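Side-chain contacts in mannan endo-1,6-alpha-mannosidase (Chaetomium thermophilum, PDB 6RY0), which probably cleaves alpha-1,6-mannosidic linkages and, as a transglycosidase, is implicated in the transfer of GPI-anchored glycoproteins into the fungal cell wall: residues K29-E34 with V348-A353; R286-L291 with K342-P347; P169-G174 with G178-Q183; G370-W373 with F378-P381. All blocks are in the same frame, centred on the assembly; numbering follows the deposited sequence. Where two conformers were deposited one is given.

The protein is mainly helical, in keeping with the (alpha/alpha)6 barrel of glycoside hydrolase family 76. Contacts 1 and 2 share helix 342-358: contact 2 joins its first turn to helix 281-298, and contact 1 ties its middle to the N-terminal arm, their centres about 18 Å apart. Contact 4 follows in the loop before helix 389-401 and touches contact 1 where Trp373 packs on Ser352. Contact 3 comes earlier in the chain than contact 2 and lies on the opposite side of the chain's centre from contacts 1 and 4, its centre about 41 Å from that of contact 1. Helix-based contacts thus join distant sequence, whereas contacts 3 and 4 each close within a single loop.

Contact 1: K29-E34 with V348-A353; sequences KIDTKE and VLRTSA
Arg350 reaches from helix 342-358 to the N-terminal arm and meets first the backbone of Ile30. Its NH1 donates a hydrogen bond to Ile30 O at 2.8 Å, fairly straight (157° at the hydrogen) and close to the guanidinium plane. NH2 adds a weak bond to the same oxygen, which therefore sits at the edge between the two terminal nitrogens. NH2 also forms a salt bridge to Asp31 OD1 at 3.0 Å, weak as a hydrogen bond because the N-H is poorly aimed. Over one face of the guanidinium lies the apolar end of Ile30, with CD1 3.9 Å from Arg350 CZ and displaced toward the rim. Any residue could supply the carbonyl; isoleucine suits for its CG1 and CD1, laid against the guanidinium, and for its packing on Leu402 and Ile36.

Further out, the bend of the arginine at chi2 (72°) turns its chain across to the arm, and Glu354, one helical turn on, holds NE in a second salt bridge. In the arm, Thr32 is the N-cap of helix 33-48, its OG1 bonded to Glu35 N, while Glu35 OE1 accepts from Asp31 N. The arginine's partly buried charge is thus balanced and oriented by two carboxylates and a carbonyl, joining the N-terminal arm to a helix more than 300 residues later in the sequence.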
# COMPACT_ATOMS: atom_id res chain seq x y z
N LYS A 29 25.22 -1.00 5.31
CA LYS A 29 25.35 -1.72 6.56
C LYS A 29 24.05 -1.60 7.34
O LYS A 29 23.44 -0.53 7.39
CB LYS A 29 26.49 -1.13 7.39
CG LYS A 29 27.87 -1.50 6.89
CD LYS A 29 28.95 -0.76 7.68
CE LYS A 29 30.31 -1.38 7.54
NZ LYS A 29 30.73 -1.60 6.14
N ILE A 30 23.65 -2.69 7.98
CA ILE A 30 22.38 -2.70 8.71
C ILE A 30 22.49 -3.45 10.04
O ILE A 30 21.52 -4.08 10.49
CB ILE A 30 21.21 -3.27 7.86
CG1 ILE A 30 21.53 -4.65 7.30
CG2 ILE A 30 20.82 -2.27 6.74
CD1 ILE A 30 20.33 -5.41 6.81
N ASP A 31 23.65 -3.41 10.69
CA ASP A 31 23.86 -4.21 11.91
C ASP A 31 23.77 -3.43 13.20
O ASP A 31 24.02 -3.96 14.27
CB ASP A 31 25.22 -4.91 11.83
CG ASP A 31 25.24 -5.95 10.79
OD1 ASP A 31 24.19 -6.63 10.65
OD2 ASP A 31 26.26 -6.07 10.08
N THR A 32 23.49 -2.16 13.17
CA THR A 32 23.14 -1.46 14.38
C THR A 32 22.04 -0.49 14.01
O THR A 32 21.83 -0.23 12.81
CB THR A 32 24.33 -0.65 14.93
OG1 THR A 32 24.59 0.41 14.01
CG2 THR A 32 25.57 -1.51 15.12
N LYS A 33 21.41 0.10 15.02
CA LYS A 33 20.40 1.10 14.79
C LYS A 33 20.98 2.23 14.00
O LYS A 33 20.38 2.68 13.03
CB LYS A 33 19.82 1.61 16.12
CG LYS A 33 18.71 2.65 15.96
CD LYS A 33 18.32 3.26 17.29
CE LYS A 33 17.03 4.04 17.20
NZ LYS A 33 16.74 4.74 18.45
N GLU A 34 22.16 2.70 14.36
CA GLU A 34 22.83 3.78 13.68
C GLU A 34 23.11 3.45 12.20
O GLU A 34 22.97 4.26 11.30
CB GLU A 34 24.14 4.05 14.43
CG GLU A 34 23.95 4.60 15.87
CD GLU A 34 23.31 3.62 16.89
OE1 GLU A 34 23.60 2.39 16.86
OE2 GLU A 34 22.53 4.11 17.75
N VAL A 348 12.03 -12.91 9.74
CA VAL A 348 11.93 -13.12 8.32
C VAL A 348 12.06 -11.79 7.55
O VAL A 348 12.71 -11.71 6.51
CB VAL A 348 10.58 -13.84 8.07
CG1 VAL A 348 10.37 -14.09 6.63
CG2 VAL A 348 10.49 -15.15 8.90
N LEU A 349 11.48 -10.72 8.09
CA LEU A 349 11.72 -9.42 7.48
C LEU A 349 13.21 -9.08 7.55
O LEU A 349 13.74 -8.44 6.63
CB LEU A 349 10.87 -8.32 8.10
CG LEU A 349 9.36 -8.50 7.96
CD1 LEU A 349 8.66 -7.28 8.52
CD2 LEU A 349 8.94 -8.80 6.52
N ARG A 350 13.88 -9.46 8.62
CA ARG A 350 15.30 -9.18 8.71
C ARG A 350 16.09 -9.91 7.62
O ARG A 350 16.94 -9.29 6.96
CB ARG A 350 15.82 -9.56 10.10
CG ARG A 350 17.31 -9.57 10.24
CD ARG A 350 17.85 -8.18 10.24
NE ARG A 350 19.31 -8.23 10.06
CZ ARG A 350 20.09 -7.19 10.23
NH1 ARG A 350 19.57 -6.04 10.68
NH2 ARG A 350 21.38 -7.31 9.95
N THR A 351 15.87 -11.22 7.43
CA THR A 351 16.60 -11.90 6.39
C THR A 351 16.25 -11.36 5.00
O THR A 351 17.09 -11.30 4.10
CB THR A 351 16.44 -13.43 6.44
OG1 THR A 351 15.05 -13.76 6.55
CG2 THR A 351 17.16 -13.99 7.66
N SER A 352 15.00 -10.94 4.81
CA SER A 352 14.58 -10.41 3.52
C SER A 352 15.27 -9.07 3.27
O SER A 352 15.76 -8.82 2.15
CB SER A 352 13.06 -10.33 3.49
OG SER A 352 12.57 -9.92 2.24
N ALA A 353 15.33 -8.19 4.27
CA ALA A 353 16.00 -6.92 4.14
C ALA A 353 17.53 -7.10 3.96
O ALA A 353 18.14 -6.32 3.24
CB ALA A 353 15.75 -6.03 5.33

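Contact 2: R286-L291 with K342-P347; sequences RVDNLL and KDRILP
Leu291 and Arg344 carry most of this contact; the two side chains lie alongside, pointing opposite ways, between helices whose axes over these segments come no closer than 12.0 Å. The leucine's branch point lies on a face of the guanidinium: CG sits over its centre, 4.0 Å from Arg344 CZ, and CD2 comes within 3.7 Å of Arg344 NH1. Its other branch, CD1, meets Ile345 CG1 at 3.8 Å, so a single branched residue serves both a charged and an apolar neighbour. Arginine suits its place, being long enough to bridge the wide helix spacing, and its kink at chi3 (69°) brings the plane of its head over the leucine.

At the guanidinium edge, water 1 accepts from Arg344 NH1 at 2.8 Å and donates to Asp288 OD1 at 2.7 Å, joining charges too far apart for a direct salt bridge. Each has a firmer partner nearby: Asp288 OD1 is bonded to His340 and OD2 forms a salt bridge with Lys284, while Arg344 NH2 is bonded to Thr292.

The segments run at 32° to each other, near the start of helix 342-358 and midway along helix 281-298. Helix 323-337 closes the apolar side, with Met331 against Leu291 and Val334 against Ile345, while helix 261-278 packs on Val287 and Leu290.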
# COMPACT_ATOMS: atom_id res chain seq x y z
N ARG A 286 -7.90 -15.38 11.60
CA ARG A 286 -7.69 -14.90 10.23
C ARG A 286 -6.29 -14.33 10.06
O ARG A 286 -5.63 -14.59 9.06
CB ARG A 286 -8.78 -13.89 9.85
CG ARG A 286 -10.14 -14.52 9.70
CD ARG A 286 -11.27 -13.53 9.76
NE ARG A 286 -12.53 -14.25 9.81
CZ ARG A 286 -13.71 -13.71 9.62
NH1 ARG A 286 -13.82 -12.41 9.36
NH2 ARG A 286 -14.79 -14.49 9.71
N VAL A 287 -5.81 -13.54 11.05
CA VAL A 287 -4.43 -13.09 11.04
C VAL A 287 -3.49 -14.27 10.94
O VAL A 287 -2.58 -14.30 10.10
CB VAL A 287 -4.14 -12.27 12.32
CG1 VAL A 287 -2.63 -12.09 12.56
CG2 VAL A 287 -4.83 -10.90 12.26
N ASP A 288 -3.70 -15.26 11.79
CA ASP A 288 -2.76 -16.38 11.85
C ASP A 288 -2.77 -17.18 10.55
O ASP A 288 -1.71 -17.59 10.07
CB ASP A 288 -3.11 -17.27 13.04
CG ASP A 288 -2.86 -16.60 14.38
OD1 ASP A 288 -2.13 -15.59 14.42
OD2 ASP A 288 -3.36 -17.14 15.39
N ASN A 289 -3.95 -17.42 9.98
CA ASN A 289 -4.06 -18.15 8.73
C ASN A 289 -3.46 -17.39 7.56
O ASN A 289 -2.73 -17.98 6.76
CB ASN A 289 -5.51 -18.52 8.45
CG ASN A 289 -5.99 -19.71 9.26
OD1 ASN A 289 -5.22 -20.61 9.55
ND2 ASN A 289 -7.25 -19.72 9.60
N LEU A 290 -3.75 -16.10 7.45
CA LEU A 290 -3.17 -15.31 6.39
C LEU A 290 -1.65 -15.29 6.53
O LEU A 290 -0.93 -15.40 5.53
CB LEU A 290 -3.71 -13.88 6.41
CG LEU A 290 -5.15 -13.76 5.90
CD1 LEU A 290 -5.76 -12.45 6.34
CD2 LEU A 290 -5.24 -13.92 4.37
N LEU A 291 -1.15 -15.12 7.74
CA LEU A 291 0.30 -15.08 7.97
C LEU A 291 0.96 -16.40 7.61
O LEU A 291 2.01 -16.43 6.96
CB LEU A 291 0.55 -14.71 9.42
CG LEU A 291 2.02 -14.62 9.84
CD1 LEU A 291 2.85 -13.72 8.92
CD2 LEU A 291 2.13 -14.18 11.29
N LYS A 342 4.88 -11.20 16.43
CA LYS A 342 6.18 -10.56 16.29
C LYS A 342 7.29 -11.55 15.94
O LYS A 342 8.10 -11.30 15.04
CB LYS A 342 6.48 -9.75 17.55
CG LYS A 342 7.77 -9.01 17.51
CD LYS A 342 8.05 -8.28 18.83
CE LYS A 342 9.56 -8.09 19.09
NZ LYS A 342 10.25 -9.42 19.32
N ASP A 343 7.36 -12.66 16.66
CA ASP A 343 8.47 -13.58 16.44
C ASP A 343 8.34 -14.40 15.17
O ASP A 343 9.32 -14.95 14.70
CB ASP A 343 8.64 -14.51 17.65
CG ASP A 343 9.08 -13.78 18.91
OD1 ASP A 343 9.60 -12.65 18.83
OD2 ASP A 343 8.94 -14.37 19.99
N ARG A 344 7.14 -14.46 14.58
CA ARG A 344 6.97 -15.08 13.28
C ARG A 344 7.41 -14.14 12.15
O ARG A 344 7.78 -14.61 11.08
CB ARG A 344 5.52 -15.49 13.03
CG ARG A 344 4.99 -16.52 14.02
CD ARG A 344 3.56 -16.91 13.69
NE ARG A 344 3.52 -17.68 12.46
CZ ARG A 344 2.38 -18.05 11.85
NH1 ARG A 344 1.21 -17.61 12.27
NH2 ARG A 344 2.43 -18.86 10.81
N ILE A 345 7.32 -12.84 12.36
CA ILE A 345 7.47 -11.87 11.30
C ILE A 345 8.87 -11.21 11.33
O ILE A 345 9.53 -11.15 10.29
CB ILE A 345 6.37 -10.79 11.36
CG1 ILE A 345 5.02 -11.44 10.98
CG2 ILE A 345 6.72 -9.61 10.45
CD1 ILE A 345 3.83 -10.49 11.12
N LEU A 346 9.29 -10.65 12.46
CA LEU A 346 10.50 -9.82 12.43
C LEU A 346 11.73 -10.56 11.95
O LEU A 346 12.50 -9.99 11.18
CB LEU A 346 10.75 -9.12 13.76
CG LEU A 346 9.67 -8.12 14.16
CD1 LEU A 346 10.09 -7.38 15.42
CD2 LEU A 346 9.34 -7.10 13.09
N PRO A 347 11.97 -11.83 12.34
CA PRO A 347 13.19 -12.49 11.85
C PRO A 347 13.20 -12.69 10.35
O PRO A 347 14.27 -12.66 9.72
CB PRO A 347 13.19 -13.82 12.61
CG PRO A 347 12.40 -13.53 13.84
CD PRO A 347 11.30 -12.61 13.39
O HOH W 1 0.58 -15.86 14.36

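Contact 3: P169-G174 with G178-Q183; sequences PERHDG and GGLRWQ
Asp173 and Arg181 face each other across an irregular loop that, in this mainly helical (alpha/alpha)6-type fold, leads from helix 155-167 to strand 193-195; Cys176, in the turn between the segments, is disulfide-bonded to Cys252. The tight part centres on Leu180 and on this ion pair. Leu180 CD2 is wedged 3.5 Å from Arg171 O and 3.7 Å from Arg171 CB, and lies 3.6 Å from His172 NE2, which it meets obliquely. Leucine fits because its end can fill this corner without needing a polar mate, while His172 NE2 is bonded to Gln166 O and Arg171 NH1 to Gln130.

Arg181 grips one oxygen side-on: NH2 reaches Asp173 OD2 at 2.8 Å on its syn lone pair, nearly straight at 163°, and NE meets it from above the carboxylate plane. The two flat groups stand almost perpendicular, 86° apart. Asp173 CG lies between its own backbone N and carbonyl carbon (chi1 72°), which puts OD2 within reach of Arg181. OD1 is taken up by Thr175 OG1 and Lys194 NZ, so the carboxylate gathers two cations. With an alanine at Asp173, Arg181 and Lys194 would probably lose their shared counter-charge, leaving the arginine head held mainly by Tyr191 O. Gly178 has backbone angles that a side chain would not tolerate, and its CA makes a CA-H...O contact with Asp173 O at 3.4 Å.

The looser side is wet, waters bridging the backbones. Water 5 links His172 ND1 to Gly179 N, and water 4 accepts from Asp173 N. Water 3 donates to Arg171 O at 2.8 Å and accepts from Arg181 N at 2.9 Å.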
# COMPACT_ATOMS: atom_id res chain seq x y z
N PRO A 169 -23.42 3.47 -2.64
CA PRO A 169 -24.19 2.32 -3.11
C PRO A 169 -23.96 1.89 -4.55
O PRO A 169 -24.05 0.69 -4.84
CB PRO A 169 -25.64 2.74 -2.84
CG PRO A 169 -25.61 4.15 -2.45
CD PRO A 169 -24.27 4.49 -2.01
N GLU A 170 -23.63 2.82 -5.46
CA GLU A 170 -23.43 2.41 -6.86
C GLU A 170 -22.18 1.57 -7.06
O GLU A 170 -22.04 0.90 -8.11
CB GLU A 170 -23.40 3.63 -7.80
CG GLU A 170 -22.11 4.45 -7.83
CD GLU A 170 -21.82 5.28 -6.58
OE1 GLU A 170 -22.69 5.43 -5.69
OE2 GLU A 170 -20.70 5.81 -6.51
N ARG A 171 -21.30 1.56 -6.06
CA ARG A 171 -20.12 0.73 -6.16
C ARG A 171 -20.34 -0.69 -5.61
O ARG A 171 -19.43 -1.50 -5.65
CB ARG A 171 -18.92 1.39 -5.47
CG ARG A 171 -18.52 2.69 -6.12
CD ARG A 171 -17.09 3.10 -5.78
NE ARG A 171 -16.82 4.45 -6.26
CZ ARG A 171 -15.76 5.18 -5.96
NH1 ARG A 171 -14.72 4.66 -5.32
NH2 ARG A 171 -15.76 6.46 -6.28
N HIS A 172 -21.56 -0.98 -5.13
CA HIS A 172 -21.88 -2.29 -4.55
C HIS A 172 -23.15 -2.81 -5.17
O HIS A 172 -24.22 -2.64 -4.60
CB HIS A 172 -22.03 -2.17 -3.03
CG HIS A 172 -20.77 -1.70 -2.39
ND1 HIS A 172 -19.80 -2.57 -1.98
CD2 HIS A 172 -20.28 -0.45 -2.22
CE1 HIS A 172 -18.76 -1.88 -1.55
NE2 HIS A 172 -19.02 -0.58 -1.70
N ASP A 173 -23.03 -3.49 -6.29
CA ASP A 173 -24.18 -4.04 -6.96
C ASP A 173 -24.32 -5.55 -6.66
O ASP A 173 -23.59 -6.09 -5.84
CB ASP A 173 -24.17 -3.67 -8.46
CG ASP A 173 -23.13 -4.40 -9.30
OD1 ASP A 173 -22.71 -5.50 -8.93
OD2 ASP A 173 -22.78 -3.87 -10.37
N GLY A 174 -25.30 -6.20 -7.28
CA GLY A 174 -25.61 -7.57 -6.94
C GLY A 174 -24.78 -8.59 -7.69
O GLY A 174 -24.86 -9.78 -7.36
N GLY A 178 -22.01 -9.01 -4.56
CA GLY A 178 -21.35 -7.86 -3.97
C GLY A 178 -19.91 -7.76 -4.38
O GLY A 178 -19.51 -8.30 -5.41
N GLY A 179 -19.14 -7.00 -3.62
CA GLY A 179 -17.75 -6.69 -3.92
C GLY A 179 -17.60 -5.48 -4.81
O GLY A 179 -18.46 -5.17 -5.64
N LEU A 180 -16.50 -4.78 -4.64
CA LEU A 180 -16.11 -3.71 -5.54
C LEU A 180 -15.56 -4.27 -6.84
O LEU A 180 -14.82 -5.25 -6.88
CB LEU A 180 -15.00 -2.85 -4.92
CG LEU A 180 -15.37 -1.99 -3.73
CD1 LEU A 180 -14.12 -1.35 -3.16
CD2 LEU A 180 -16.34 -0.93 -4.13
N ARG A 181 -15.90 -3.56 -7.91
CA ARG A 181 -15.23 -3.67 -9.19
C ARG A 181 -13.86 -3.00 -9.12
O ARG A 181 -13.63 -2.08 -8.34
CB ARG A 181 -16.08 -3.05 -10.30
CG ARG A 181 -17.43 -3.76 -10.47
CD ARG A 181 -18.38 -2.92 -11.30
NE ARG A 181 -19.69 -3.55 -11.45
CZ ARG A 181 -20.04 -4.32 -12.48
NH1 ARG A 181 -19.15 -4.61 -13.42
NH2 ARG A 181 -21.28 -4.78 -12.58
N TRP A 182 -12.96 -3.43 -9.99
CA TRP A 182 -11.65 -2.85 -10.07
C TRP A 182 -11.72 -1.36 -10.36
O TRP A 182 -11.05 -0.55 -9.71
CB TRP A 182 -10.87 -3.58 -11.15
CG TRP A 182 -9.47 -3.17 -11.31
CD1 TRP A 182 -8.66 -2.51 -10.41
CD2 TRP A 182 -8.67 -3.45 -12.43
NE1 TRP A 182 -7.38 -2.38 -10.92
CE2 TRP A 182 -7.38 -2.93 -12.18
CE3 TRP A 182 -8.92 -4.07 -13.65
CZ2 TRP A 182 -6.35 -3.03 -13.10
CZ3 TRP A 182 -7.92 -4.18 -14.55
CH2 TRP A 182 -6.64 -3.65 -14.29
N GLN A 183 -12.48 -1.00 -11.40
CA GLN A 183 -12.57 0.37 -11.89
C GLN A 183 -13.75 1.12 -11.34
O GLN A 183 -14.79 0.54 -11.02
CB GLN A 183 -12.63 0.34 -13.40
CG GLN A 183 -11.40 -0.30 -14.05
CD GLN A 183 -10.12 0.48 -13.73
OE1 GLN A 183 -10.07 1.68 -13.93
NE2 GLN A 183 -9.16 -0.19 -13.11
O HOH W 2 -20.45 -1.85 -9.00
O HOH W 3 -17.81 -1.34 -7.88
O HOH W 4 -20.41 -3.98 -7.30
O HOH W 5 -20.16 -5.27 -1.54

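Contact 4: G370-W373 with F378-P381; sequences GFYW and FVDP
Gly370 and Val379 bring their backbones together without a direct hydrogen bond between the two segments; water does the joining. Water 6 accepts from Phe371 N and donates to Val379 O, both at 2.8 Å, and water 7 takes the N-H of Tyr372 together with a weak one from Val379. Glycine suits position 370 because a beta carbon there would fall about 2.6 Å from Val379 O, a clash. Phe378 CE1 comes obliquely to within 3.7 Å of Gly370 N.

Both segments belong to the loop between helix 342-358 and helix 389-401, and Tyr372 is the centre of an inverse gamma turn. With CG anti to its carbonyl carbon (chi1 -63°), its ring slants against the valine, CD1 3.6 Å from Val379 CB, while Phe371 CD2 lies over the centre of one ring face. The branched valine meets the ring with CB and both methyls. Tyrosine suits in offering an apolar ring to Val379 and a hydroxyl to Asp384, the neighbour of the calcium ligand His385. An alanine at Tyr372 is likely to open a gap beside Val379 and leave Asp384 without this hydroxyl partner. Trp373 NE1 donates to Gly370 O at 3.2 Å, the oxygen lying in the indole plane.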
# COMPACT_ATOMS: atom_id res chain seq x y z
N GLY A 370 18.47 -3.23 -7.26
CA GLY A 370 17.59 -4.00 -8.12
C GLY A 370 16.49 -4.69 -7.31
O GLY A 370 16.23 -4.37 -6.15
N PHE A 371 15.84 -5.63 -7.99
CA PHE A 371 14.62 -6.27 -7.53
C PHE A 371 14.81 -7.69 -7.07
O PHE A 371 14.00 -8.20 -6.28
CB PHE A 371 13.62 -6.31 -8.69
CG PHE A 371 12.27 -6.89 -8.32
CD1 PHE A 371 11.44 -6.22 -7.43
CD2 PHE A 371 11.83 -8.07 -8.88
CE1 PHE A 371 10.20 -6.72 -7.12
CE2 PHE A 371 10.58 -8.56 -8.57
CZ PHE A 371 9.78 -7.89 -7.67
N TYR A 372 15.83 -8.37 -7.58
CA TYR A 372 15.90 -9.84 -7.48
C TYR A 372 16.69 -10.20 -6.23
O TYR A 372 17.82 -10.74 -6.27
CB TYR A 372 16.49 -10.42 -8.79
CG TYR A 372 15.57 -10.12 -9.98
CD1 TYR A 372 15.65 -8.92 -10.65
CD2 TYR A 372 14.59 -11.02 -10.38
CE1 TYR A 372 14.81 -8.60 -11.69
CE2 TYR A 372 13.73 -10.71 -11.43
CZ TYR A 372 13.84 -9.50 -12.07
OH TYR A 372 12.98 -9.22 -13.10
N TRP A 373 16.09 -9.91 -5.08
CA TRP A 373 16.78 -10.03 -3.82
C TRP A 373 17.17 -11.48 -3.52
O TRP A 373 18.30 -11.77 -3.12
CB TRP A 373 15.94 -9.46 -2.67
CG TRP A 373 15.48 -8.05 -2.84
CD1 TRP A 373 15.82 -7.15 -3.81
CD2 TRP A 373 14.53 -7.40 -2.00
NE1 TRP A 373 15.14 -5.96 -3.61
CE2 TRP A 373 14.34 -6.09 -2.51
CE3 TRP A 373 13.85 -7.77 -0.84
CZ2 TRP A 373 13.49 -5.16 -1.91
CZ3 TRP A 373 12.99 -6.85 -0.25
CH2 TRP A 373 12.83 -5.55 -0.79
N PHE A 378 22.78 -8.17 -8.11
CA PHE A 378 22.21 -6.99 -8.73
C PHE A 378 21.84 -7.29 -10.17
O PHE A 378 22.65 -7.81 -10.93
CB PHE A 378 23.21 -5.83 -8.69
CG PHE A 378 22.74 -4.63 -9.46
CD1 PHE A 378 21.79 -3.77 -8.90
CD2 PHE A 378 23.18 -4.37 -10.75
CE1 PHE A 378 21.30 -2.70 -9.60
CE2 PHE A 378 22.72 -3.29 -11.43
CZ PHE A 378 21.77 -2.45 -10.86
N VAL A 379 20.63 -6.91 -10.54
CA VAL A 379 20.11 -6.97 -11.89
C VAL A 379 19.69 -5.54 -12.22
O VAL A 379 18.95 -4.90 -11.48
CB VAL A 379 18.89 -7.91 -11.98
CG1 VAL A 379 18.29 -7.86 -13.35
CG2 VAL A 379 19.26 -9.33 -11.58
N ASP A 380 20.15 -5.04 -13.37
CA ASP A 380 19.79 -3.69 -13.76
C ASP A 380 18.29 -3.57 -13.96
O ASP A 380 17.70 -4.35 -14.70
CB ASP A 380 20.51 -3.36 -15.07
CG ASP A 380 20.54 -1.90 -15.35
OD1 ASP A 380 19.48 -1.28 -15.41
OD2 ASP A 380 21.62 -1.32 -15.41
N PRO A 381 17.65 -2.56 -13.34
CA PRO A 381 16.22 -2.33 -13.57
C PRO A 381 15.82 -2.18 -15.02
O PRO A 381 14.65 -2.39 -15.34
CB PRO A 381 15.93 -1.06 -12.75
CG PRO A 381 16.91 -1.18 -11.61
CD PRO A 381 18.16 -1.75 -12.22
O HOH W 6 16.37 -5.57 -10.74
O HOH W 7 18.63 -7.53 -8.34